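Local coordinates for predicted zincin-like metalloprotease (Acidothermus cellulolyticus 11B, PDB 3E11), which is of unproven function but is predicted to be a zincin-like metalloprotease, binds calcium, and carries a helix with a motif like that of zinc-dependent peptidases, at residues D8-D11 and E12-E16; G51-L54 and T55-T58; I71-N74 and T75-L79; I87-V90 and R91-V94. All blocks are in the same frame, centred on the assembly; numbering follows the deposited sequence. Where two conformers were deposited one is given.

Contact 1: D8-D11 and E12-E16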
loop_
_atom_site.group_PDB
_atom_site.type_symbol
_atom_site.label_atom_id
_atom_site.label_comp_id
_atom_site.label_asym_id
_atom_site.label_seq_id
_atom_site.Cartn_x
_atom_site.Cartn_y
_atom_site.Cartn_z
ATOM N N ASP A 8 15.271 -5.164 1.659
ATOM C CA ASP A 8 15.753 -3.781 1.493
ATOM C C ASP A 8 15.369 -3.249 0.126
ATOM O O ASP A 8 14.922 -2.117 0.014
ATOM C CB ASP A 8 17.243 -3.664 1.636
ATOM C CG ASP A 8 17.706 -3.756 3.058
ATOM O OD1 ASP A 8 16.877 -3.806 3.994
ATOM O OD2 ASP A 8 18.935 -3.757 3.233
ATOM N N ARG A 9 15.546 -4.064 -0.913
ATOM C CA ARG A 9 15.174 -3.631 -2.273
ATOM C C ARG A 9 13.681 -3.419 -2.409
ATOM O O ARG A 9 13.226 -2.462 -3.049
ATOM C CB ARG A 9 15.657 -4.649 -3.309
ATOM C CG ARG A 9 15.340 -4.282 -4.729
ATOM C CD ARG A 9 15.840 -2.905 -5.108
ATOM N NE ARG A 9 15.714 -2.669 -6.547
ATOM C CZ ARG A 9 15.841 -1.483 -7.111
ATOM N NH1 ARG A 9 16.104 -0.424 -6.363
ATOM N NH2 ARG A 9 15.733 -1.344 -8.426
ATOM N N PHE A 10 12.906 -4.297 -1.766
ATOM C CA PHE A 10 11.462 -4.175 -1.847
ATOM C C PHE A 10 11.029 -2.839 -1.258
ATOM O O PHE A 10 10.184 -2.184 -1.840
ATOM C CB PHE A 10 10.733 -5.339 -1.172
ATOM C CG PHE A 10 9.249 -5.421 -1.517
ATOM C CD1 PHE A 10 8.824 -6.125 -2.625
ATOM C CD2 PHE A 10 8.298 -4.838 -0.689
ATOM C CE1 PHE A 10 7.496 -6.255 -2.938
ATOM C CE2 PHE A 10 6.956 -4.931 -0.990
ATOM C CZ PHE A 10 6.552 -5.639 -2.136
ATOM N N ASP A 11 11.650 -2.429 -0.148
ATOM C CA ASP A 11 11.398 -1.101 0.429
ATOM C C ASP A 11 11.614 0.051 -0.559
ATOM O O ASP A 11 10.812 0.979 -0.624
ATOM C CB ASP A 11 12.223 -0.881 1.699
ATOM C CG ASP A 11 11.806 -1.797 2.818
ATOM O OD1 ASP A 11 10.656 -2.254 2.775
ATOM O OD2 ASP A 11 12.645 -2.071 3.713
ATOM N N GLU A 12 12.650 -0.055 -1.361
ATOM C CA GLU A 12 12.939 0.914 -2.404
ATOM C C GLU A 12 11.889 0.936 -3.492
ATOM O O GLU A 12 11.510 2.000 -3.970
ATOM C CB GLU A 12 14.308 0.592 -3.009
ATOM C CG GLU A 12 15.458 0.728 -1.995
ATOM C CD GLU A 12 16.826 0.295 -2.514
ATOM O OE1 GLU A 12 16.932 -0.178 -3.659
ATOM O OE2 GLU A 12 17.820 0.436 -1.760
ATOM N N LEU A 13 11.432 -0.246 -3.891
ATOM C CA LEU A 13 10.309 -0.377 -4.829
ATOM C C LEU A 13 9.000 0.215 -4.249
ATOM O O LEU A 13 8.236 0.851 -4.960
ATOM C CB LEU A 13 10.146 -1.843 -5.238
ATOM C CG LEU A 13 11.417 -2.415 -5.933
ATOM C CD1 LEU A 13 11.165 -3.821 -6.459
ATOM C CD2 LEU A 13 11.941 -1.515 -7.029
ATOM N N VAL A 14 8.750 0.010 -2.964
ATOM C CA VAL A 14 7.620 0.668 -2.314
ATOM C C VAL A 14 7.706 2.206 -2.387
ATOM O O VAL A 14 6.685 2.886 -2.673
ATOM C CB VAL A 14 7.436 0.187 -0.867
ATOM C CG1 VAL A 14 6.320 0.943 -0.202
ATOM C CG2 VAL A 14 7.170 -1.323 -0.860
ATOM N N ALA A 15 8.896 2.753 -2.137
ATOM C CA ALA A 15 9.098 4.187 -2.202
ATOM C C ALA A 15 8.788 4.681 -3.617
ATOM O O ALA A 15 8.099 5.685 -3.767
ATOM C CB ALA A 15 10.484 4.589 -1.777
ATOM N N GLU A 16 9.261 3.957 -4.630
ATOM C CA GLU A 16 9.009 4.330 -6.033
ATOM C C GLU A 16 7.521 4.242 -6.357
ATOM O O GLU A 16 6.999 5.070 -7.095
ATOM C CB GLU A 16 9.794 3.447 -6.999
ATOM C CG GLU A 16 9.580 3.804 -8.484
ATOM C CD GLU A 16 10.148 5.153 -8.866
ATOM O OE1 GLU A 16 11.020 5.655 -8.128
ATOM O OE2 GLU A 16 9.737 5.716 -9.907
#

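Contact 2: G51-L54 and T55-T58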
loop_
_atom_site.group_PDB
_atom_site.type_symbol
_atom_site.label_atom_id
_atom_site.label_comp_id
_atom_site.label_asym_id
_atom_site.label_seq_id
_atom_site.Cartn_x
_atom_site.Cartn_y
_atom_site.Cartn_z
ATOM N N GLY A 51 -6.676 0.835 10.218
ATOM C CA GLY A 51 -7.087 2.084 10.856
ATOM C C GLY A 51 -6.754 2.085 12.322
ATOM O O GLY A 51 -7.136 1.175 13.050
ATOM N N ILE A 52 -6.098 3.139 12.778
ATOM C CA ILE A 52 -5.657 3.262 14.170
ATOM C C ILE A 52 -6.808 3.788 15.034
ATOM O O ILE A 52 -7.438 4.785 14.660
ATOM C CB ILE A 52 -4.465 4.252 14.293
ATOM C CG1 ILE A 52 -3.263 3.776 13.459
ATOM C CG2 ILE A 52 -4.042 4.415 15.745
ATOM C CD1 ILE A 52 -2.710 2.460 13.859
ATOM N N PRO A 53 -7.108 3.126 16.190
ATOM C CA PRO A 53 -8.159 3.609 17.102
ATOM C C PRO A 53 -7.843 5.024 17.566
ATOM O O PRO A 53 -6.664 5.411 17.598
ATOM C CB PRO A 53 -8.099 2.644 18.287
ATOM C CG PRO A 53 -7.357 1.477 17.797
ATOM C CD PRO A 53 -6.487 1.892 16.689
ATOM N N LEU A 54 -8.880 5.776 17.922
ATOM C CA LEU A 54 -8.725 7.163 18.352
ATOM C C LEU A 54 -7.803 7.239 19.592
ATOM O O LEU A 54 -6.984 8.145 19.714
ATOM C CB LEU A 54 -10.107 7.769 18.707
ATOM C CG LEU A 54 -10.165 9.259 18.999
ATOM C CD1 LEU A 54 -9.474 10.052 17.880
ATOM C CD2 LEU A 54 -11.586 9.726 19.164
ATOM N N THR A 55 -7.964 6.271 20.490
ATOM C CA THR A 55 -7.123 6.109 21.682
ATOM C C THR A 55 -5.643 5.989 21.418
ATOM O O THR A 55 -4.861 6.268 22.303
ATOM C CB THR A 55 -7.404 4.763 22.350
ATOM O OG1 THR A 55 -8.786 4.470 22.256
ATOM C CG2 THR A 55 -6.955 4.743 23.784
ATOM N N GLU A 56 -5.288 5.471 20.258
ATOM C CA GLU A 56 -3.902 5.160 19.917
ATOM C C GLU A 56 -3.381 6.146 18.893
ATOM O O GLU A 56 -2.246 6.037 18.439
ATOM C CB GLU A 56 -3.801 3.714 19.429
ATOM C CG GLU A 56 -4.211 2.708 20.541
ATOM C CD GLU A 56 -4.504 1.291 20.038
ATOM O OE1 GLU A 56 -4.056 0.943 18.934
ATOM O OE2 GLU A 56 -5.205 0.524 20.759
ATOM N N ARG A 57 -4.203 7.139 18.562
ATOM C CA ARG A 57 -3.920 8.058 17.453
ATOM C C ARG A 57 -2.810 9.042 17.803
ATOM O O ARG A 57 -2.079 9.462 16.927
ATOM C CB ARG A 57 -5.202 8.829 17.067
ATOM C CG ARG A 57 -5.045 9.908 16.005
ATOM C CD ARG A 57 -4.575 9.310 14.673
ATOM N NE ARG A 57 -5.658 8.596 14.010
ATOM C CZ ARG A 57 -5.512 7.888 12.891
ATOM N NH1 ARG A 57 -4.330 7.781 12.316
ATOM N NH2 ARG A 57 -6.556 7.278 12.354
ATOM N N THR A 58 -2.711 9.424 19.079
ATOM C CA THR A 58 -1.710 10.400 19.494
ATOM C C THR A 58 -0.774 9.875 20.568
ATOM O O THR A 58 -1.055 8.885 21.235
ATOM C CB THR A 58 -2.333 11.709 19.966
ATOM O OG1 THR A 58 -3.343 11.457 20.954
ATOM C CG2 THR A 58 -2.938 12.441 18.800
HETATM O O HOH W 1 -8.302 7.403 14.852
HETATM O O HOH W 2 -5.053 9.263 21.121
#

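Contact 3: I71-N74 and T75-L79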
loop_
_atom_site.group_PDB
_atom_site.type_symbol
_atom_site.label_atom_id
_atom_site.label_comp_id
_atom_site.label_asym_id
_atom_site.label_seq_id
_atom_site.Cartn_x
_atom_site.Cartn_y
_atom_site.Cartn_z
ATOM N N ILE A 71 1.647 -4.008 2.984
ATOM C CA ILE A 71 1.892 -4.556 1.638
ATOM C C ILE A 71 2.612 -5.877 1.855
ATOM O O ILE A 71 3.548 -5.937 2.640
ATOM C CB ILE A 71 2.751 -3.595 0.766
ATOM C CG1 ILE A 71 1.963 -2.333 0.428
ATOM C CG2 ILE A 71 3.217 -4.243 -0.508
ATOM C CD1 ILE A 71 0.723 -2.528 -0.414
ATOM N N TYR A 72 2.126 -6.943 1.218
ATOM C CA TYR A 72 2.642 -8.313 1.427
ATOM C C TYR A 72 3.622 -8.673 0.323
ATOM O O TYR A 72 3.247 -8.858 -0.827
ATOM C CB TYR A 72 1.489 -9.317 1.519
ATOM C CG TYR A 72 0.631 -9.009 2.732
ATOM C CD1 TYR A 72 1.152 -9.174 4.016
ATOM C CD2 TYR A 72 -0.623 -8.463 2.604
ATOM C CE1 TYR A 72 0.401 -8.872 5.147
ATOM C CE2 TYR A 72 -1.394 -8.135 3.726
ATOM C CZ TYR A 72 -0.873 -8.337 4.994
ATOM O OH TYR A 72 -1.603 -8.023 6.109
ATOM N N ARG A 73 4.890 -8.759 0.682
ATOM C CA ARG A 73 5.945 -8.931 -0.305
ATOM C C ARG A 73 5.788 -10.251 -1.072
ATOM O O ARG A 73 5.920 -10.292 -2.293
ATOM C CB ARG A 73 7.299 -8.859 0.420
ATOM C CG ARG A 73 8.518 -8.976 -0.458
ATOM C CD ARG A 73 9.794 -8.562 0.284
ATOM N NE ARG A 73 9.996 -9.423 1.431
ATOM C CZ ARG A 73 10.017 -9.027 2.709
ATOM N NH1 ARG A 73 9.899 -7.744 3.056
ATOM N NH2 ARG A 73 10.185 -9.940 3.664
ATOM N N ASN A 74 5.503 -11.340 -0.358
ATOM C CA ASN A 74 5.448 -12.649 -1.037
ATOM C C ASN A 74 4.342 -12.698 -2.102
ATOM O O ASN A 74 4.566 -13.175 -3.235
ATOM C CB ASN A 74 5.275 -13.777 -0.031
ATOM C CG ASN A 74 6.491 -13.990 0.802
ATOM O OD1 ASN A 74 7.529 -13.360 0.582
ATOM N ND2 ASN A 74 6.392 -14.880 1.769
ATOM N N THR A 75 3.153 -12.211 -1.747
ATOM C CA THR A 75 1.975 -12.395 -2.596
ATOM C C THR A 75 2.072 -11.452 -3.789
ATOM O O THR A 75 1.687 -11.819 -4.889
ATOM C CB THR A 75 0.638 -12.227 -1.825
ATOM O OG1 THR A 75 0.692 -11.038 -1.052
ATOM C CG2 THR A 75 0.398 -13.391 -0.903
ATOM N N ILE A 76 2.632 -10.261 -3.581
ATOM C CA ILE A 76 2.916 -9.293 -4.654
ATOM C C ILE A 76 3.933 -9.859 -5.635
ATOM O O ILE A 76 3.745 -9.804 -6.858
ATOM C CB ILE A 76 3.476 -7.946 -4.081
ATOM C CG1 ILE A 76 2.373 -7.137 -3.365
ATOM C CG2 ILE A 76 4.130 -7.094 -5.182
ATOM C CD1 ILE A 76 1.521 -6.224 -4.276
ATOM N N CYS A 77 5.038 -10.364 -5.102
ATOM C CA CYS A 77 6.129 -10.823 -5.982
ATOM C C CYS A 77 5.727 -11.996 -6.826
ATOM O O CYS A 77 6.116 -12.084 -7.966
ATOM C CB CYS A 77 7.406 -11.147 -5.213
ATOM S SG CYS A 77 8.240 -9.622 -4.608
ATOM N N ALA A 78 4.906 -12.877 -6.275
ATOM C CA ALA A 78 4.411 -14.054 -6.998
ATOM C C ALA A 78 3.683 -13.691 -8.282
ATOM O O ALA A 78 3.609 -14.509 -9.185
ATOM C CB ALA A 78 3.506 -14.869 -6.131
ATOM N N LEU A 79 3.108 -12.497 -8.330
ATOM C CA LEU A 79 2.402 -11.997 -9.502
ATOM C C LEU A 79 3.283 -11.244 -10.530
ATOM O O LEU A 79 2.769 -10.811 -11.590
ATOM C CB LEU A 79 1.290 -11.046 -9.030
ATOM C CG LEU A 79 0.112 -11.649 -8.286
ATOM C CD1 LEU A 79 -0.773 -10.495 -7.754
ATOM C CD2 LEU A 79 -0.624 -12.565 -9.170
#

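Contact 4: I87-V90 and R91-V94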
loop_
_atom_site.group_PDB
_atom_site.type_symbol
_atom_site.label_atom_id
_atom_site.label_comp_id
_atom_site.label_asym_id
_atom_site.label_seq_id
_atom_site.Cartn_x
_atom_site.Cartn_y
_atom_site.Cartn_z
ATOM N N ILE A 87 6.656 -2.624 -8.707
ATOM C CA ILE A 87 6.323 -1.217 -8.437
ATOM C C ILE A 87 4.859 -0.942 -8.772
ATOM O O ILE A 87 4.098 -0.368 -7.944
ATOM C CB ILE A 87 7.250 -0.236 -9.224
ATOM C CG1 ILE A 87 8.688 -0.276 -8.656
ATOM C CG2 ILE A 87 6.718 1.173 -9.115
ATOM C CD1 ILE A 87 9.763 0.276 -9.578
ATOM N N ASP A 88 4.465 -1.356 -9.976
ATOM C CA ASP A 88 3.096 -1.150 -10.469
ATOM C C ASP A 88 2.059 -1.828 -9.587
ATOM O O ASP A 88 1.025 -1.244 -9.254
ATOM C CB ASP A 88 2.954 -1.663 -11.889
ATOM C CG ASP A 88 3.623 -0.771 -12.876
ATOM O OD1 ASP A 88 3.978 0.343 -12.499
ATOM O OD2 ASP A 88 3.827 -1.179 -14.030
ATOM N N GLU A 89 2.358 -3.060 -9.218
ATOM C CA GLU A 89 1.476 -3.838 -8.401
ATOM C C GLU A 89 1.352 -3.258 -7.004
ATOM O O GLU A 89 0.262 -3.220 -6.436
ATOM C CB GLU A 89 1.948 -5.286 -8.355
ATOM C CG GLU A 89 0.859 -6.267 -7.993
ATOM C CD GLU A 89 -0.314 -6.218 -8.966
ATOM O OE1 GLU A 89 -0.101 -6.089 -10.174
ATOM O OE2 GLU A 89 -1.449 -6.279 -8.510
ATOM N N VAL A 90 2.469 -2.863 -6.430
ATOM C CA VAL A 90 2.433 -2.167 -5.131
ATOM C C VAL A 90 1.611 -0.861 -5.211
ATOM O O VAL A 90 0.744 -0.604 -4.350
ATOM C CB VAL A 90 3.828 -1.873 -4.577
ATOM C CG1 VAL A 90 3.744 -0.998 -3.265
ATOM C CG2 VAL A 90 4.570 -3.168 -4.245
ATOM N N ARG A 91 1.862 -0.053 -6.238
ATOM C CA ARG A 91 1.138 1.198 -6.417
ATOM C C ARG A 91 -0.357 0.926 -6.524
ATOM O O ARG A 91 -1.163 1.585 -5.873
ATOM C CB ARG A 91 1.634 1.956 -7.657
ATOM C CG ARG A 91 1.128 3.385 -7.725
ATOM C CD ARG A 91 1.720 4.079 -8.924
ATOM N NE ARG A 91 3.162 4.355 -8.767
ATOM C CZ ARG A 91 4.097 4.091 -9.686
ATOM N NH1 ARG A 91 3.782 3.506 -10.849
ATOM N NH2 ARG A 91 5.368 4.411 -9.448
ATOM N N LYS A 92 -0.718 -0.062 -7.343
ATOM C CA LYS A 92 -2.115 -0.357 -7.589
ATOM C C LYS A 92 -2.774 -0.775 -6.274
ATOM O O LYS A 92 -3.886 -0.372 -5.991
ATOM C CB LYS A 92 -2.272 -1.424 -8.659
ATOM C CG LYS A 92 -3.639 -2.010 -8.751
ATOM C CD LYS A 92 -3.722 -3.077 -9.845
ATOM C CE LYS A 92 -5.047 -3.818 -9.736
ATOM N NZ LYS A 92 -5.287 -4.767 -10.861
ATOM N N THR A 93 -2.049 -1.534 -5.470
ATOM C CA THR A 93 -2.550 -2.027 -4.194
ATOM C C THR A 93 -2.808 -0.907 -3.177
ATOM O O THR A 93 -3.883 -0.855 -2.578
ATOM C CB THR A 93 -1.593 -3.085 -3.613
ATOM O OG1 THR A 93 -1.531 -4.185 -4.522
ATOM C CG2 THR A 93 -2.056 -3.575 -2.235
ATOM N N VAL A 94 -1.834 -0.023 -3.014
ATOM C CA VAL A 94 -1.962 1.147 -2.140
ATOM C C VAL A 94 -3.157 2.012 -2.581
ATOM O O VAL A 94 -3.992 2.413 -1.744
ATOM C CB VAL A 94 -0.658 1.973 -2.105
ATOM C CG1 VAL A 94 -0.857 3.240 -1.302
ATOM C CG2 VAL A 94 0.499 1.159 -1.509
HETATM O O HOH W 3 1.248 2.208 -11.770
HETATM O O HOH W 4 -2.950 -4.776 -6.755
HETATM O O HOH W 5 -3.823 -6.938 -9.340
#

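Contact 1: D8-D11 and E12-E16
Arg9 meets Glu12 because its CG lies anti to the backbone N (chi1 -179°) and its chain then bends at chi2 (54°), carrying the guanidinium forward along the helix to a carboxylate three residues on. The result is an i/i+3 salt bridge on the outer side of helix 7-19, an amphipathic helix. NH1 of Arg9 donates to OE1 of Glu12 at 2.8 Å, with the oxygen close to the guanidinium plane and met nearly along its own C-O bond. The two flat groups stand 88° apart, which suits a single N-to-O bond better than a paired one. CD2 of Leu13 sits over the centre of one guanidinium face, 3.9 Å from CZ of Arg9, while NH2 forms a second salt bridge with Glu83. With an alanine in place of Arg9, Glu12 and Glu83 would probably both be left without their positive mate, and CD2 of Leu13 without the flat group beside it. On the inner side, Phe10 and Val14 face strand 32-37, one helical turn apart. The backbone bond between them, Val14 N to Phe10 O, measures 2.9 Å. Beside it, CG2 of Val14 approaches CE2 of Phe10 obliquely at 3.6 Å.

Contact 2: G51-L54 and T55-T58
Ile52 and Arg57 meet with the CB of the isoleucine lying over one face of the guanidinium, displaced toward its rim and 4.0 Å from CZ of Arg57. The arginine reaches this place by bending twice, at chi2 (62°) and chi3 (74°), so that its flat end folds back over the chain that precedes it. Glu56 goes another way: its extended side chain crosses the Pro53 ring obliquely, with OE1 of Glu56 3.4 Å from CD of Pro53, a van der Waals contact of an oxygen with ring carbons. Between these two pairs the backbone makes two overlapping beta turns in the connection from strand 47-50 to its antiparallel neighbour 67-72. Glu56 N bonds to Pro53 O at 3.0 Å, and Arg57 N to Leu54 O at 3.2 Å; in both, the donor stands well above the carbonyl plane, as the tight curl demands. Two waters bridge the flanks of the turns. One molecule donates to Ile52 O (2.8 Å) and accepts from Arg57 NE (3.0 Å), and another joins Leu54 O (2.6 Å) to Thr58 N (3.1 Å). Arg57 also has strong partners farther along the chain: NH2 forms a salt bridge with Asp67, whose OD1 accepts from Ile52 N as well, and NH1 donates to Leu65 O. With a water at NE, a carbonyl at NH1 and a carboxylate at NH2, the charge of the guanidinium is probably balanced and its rotation is likely to be restricted, and this surface turn is tied to the returning half of the excursion.

Contact 3: I71-N74 and T75-L79
Tyr72 and Ile76 are joined by the first of three backbone hydrogen bonds, Ile76 N to Tyr72 O at 3.2 Å, which places the tyrosine at the N-cap of helix 73-78. The next two continue the i+4 pattern: Cys77 N reaches Arg73 O at 2.9 Å and Ala78 N reaches Asn74 O at 3.1 Å. In both of these the donor is tilted somewhat out of the carbonyl plane, whereas the first bond runs close to the direction of its carbonyl.

Among the side chains, close contact of a polar atom with carbon comes from Thr75, whose OG1 lies 3.2 Å from CB of Tyr72. A chi1 of 48° sets this hydroxyl between the backbone N and the carbonyl carbon, back toward the residue at the cap; its hydrogen-bond partner is Leu45 O. The change here from extended to helical backbone is abrupt. Strand 67-72, central in the mixed sheet of this zincin-like fold, passes into helix 73-78 with no intervening loop, and Ile71 and Tyr72 still bond to neighbouring chain segments on its two sides.

Apolar contact is sparser. In the conformer given for Ile76, its CG1 comes 4.2 Å from CG2 of Ile71, their chains meeting at a slant. Distinct from this is an aliphatic-to-sulfur approach, CG of Arg73 to SG of Cys77 at 4.2 Å. Both isoleucines also rest on Thr93 of helix 83-101, and Phe10 of helix 7-19 touches Arg73 and Cys77.

ND2 of Asn74 donates to OE1 of Glu39; an acetate ion, probably from the crystallisation liquor, lies about 4 Å from the asparagine side chain.

Contact 4: I87-V90 and R91-V94
Thr93 and Glu89 form the tight centre of this stretch of helix 83-101, the helix that farther on carries His96, Glu97 and His100 in an HExxH pattern, consistent with the active-site helix of zincins, though no metal is bound to them here. Two donors of Thr93 grip one carbonyl oxygen: its N lies 3.0 Å and its OG1 2.8 Å from Glu89 O, and they approach from opposite faces of the carbonyl plane. The hydroxyl can do so because OG1 is anti to the carbonyl carbon (chi1 -62°), which turns it back down the helix. A water donates to both Thr93 OG1 and Glu89 OE2. Replacing Thr93 by a valine removes OG1 and would probably leave Glu89 O to the backbone N-H, with that water losing one of its two acceptors. Arg91 is also firmly held: CG2 of Ile87 lies over one face of its guanidinium at the NH2 end, 3.5 Å from NH2, while NE donates to Ala17 O and NH2 to Glu16 O. CG1 of Val90 and CG2 of Val94, 4.3 Å apart, touch more lightly in the buried part, where both valines pack on Ile71 of strand 67-72.

The solvent side is looser. Asp88 OD1 and Arg91 NH1 make a long salt bridge of 3.6 Å, their planes 55° apart; a water accepts from NH1 at 3.0 Å but donates only weakly to OD1. Glu89 and Lys92 run side by side without direct charge contact, and the gap is spanned by a water that donates to Glu89 OE2 at 2.6 Å and accepts from Lys92 NZ at 3.0 Å.

How the contacts relate
Contacts 1, 3 and 4 meet in one core. Phe10 of contact 1 is the shared piece: its CD1 lies 3.6 Å from CG of Arg73 in contact 3, and its CZ 3.8 Å from CG2 of Val90 in contact 4. Contacts 3 and 4, with centres 10 Å apart, join through CD1 of Ile71 and CG2 of Thr93 at 3.5 Å. Contact 4 lies just before the HExxH pattern, which Lys92 touches. Contacts 1 and 4 both approach Asp19, which binds calcium in a structure of this protein, though none is bound here: the side chains of Ala15 and Arg91 are about 5 Å and 6 Å from it. Contact 2 stands apart, its nearest atoms about 11 Å from contact 3.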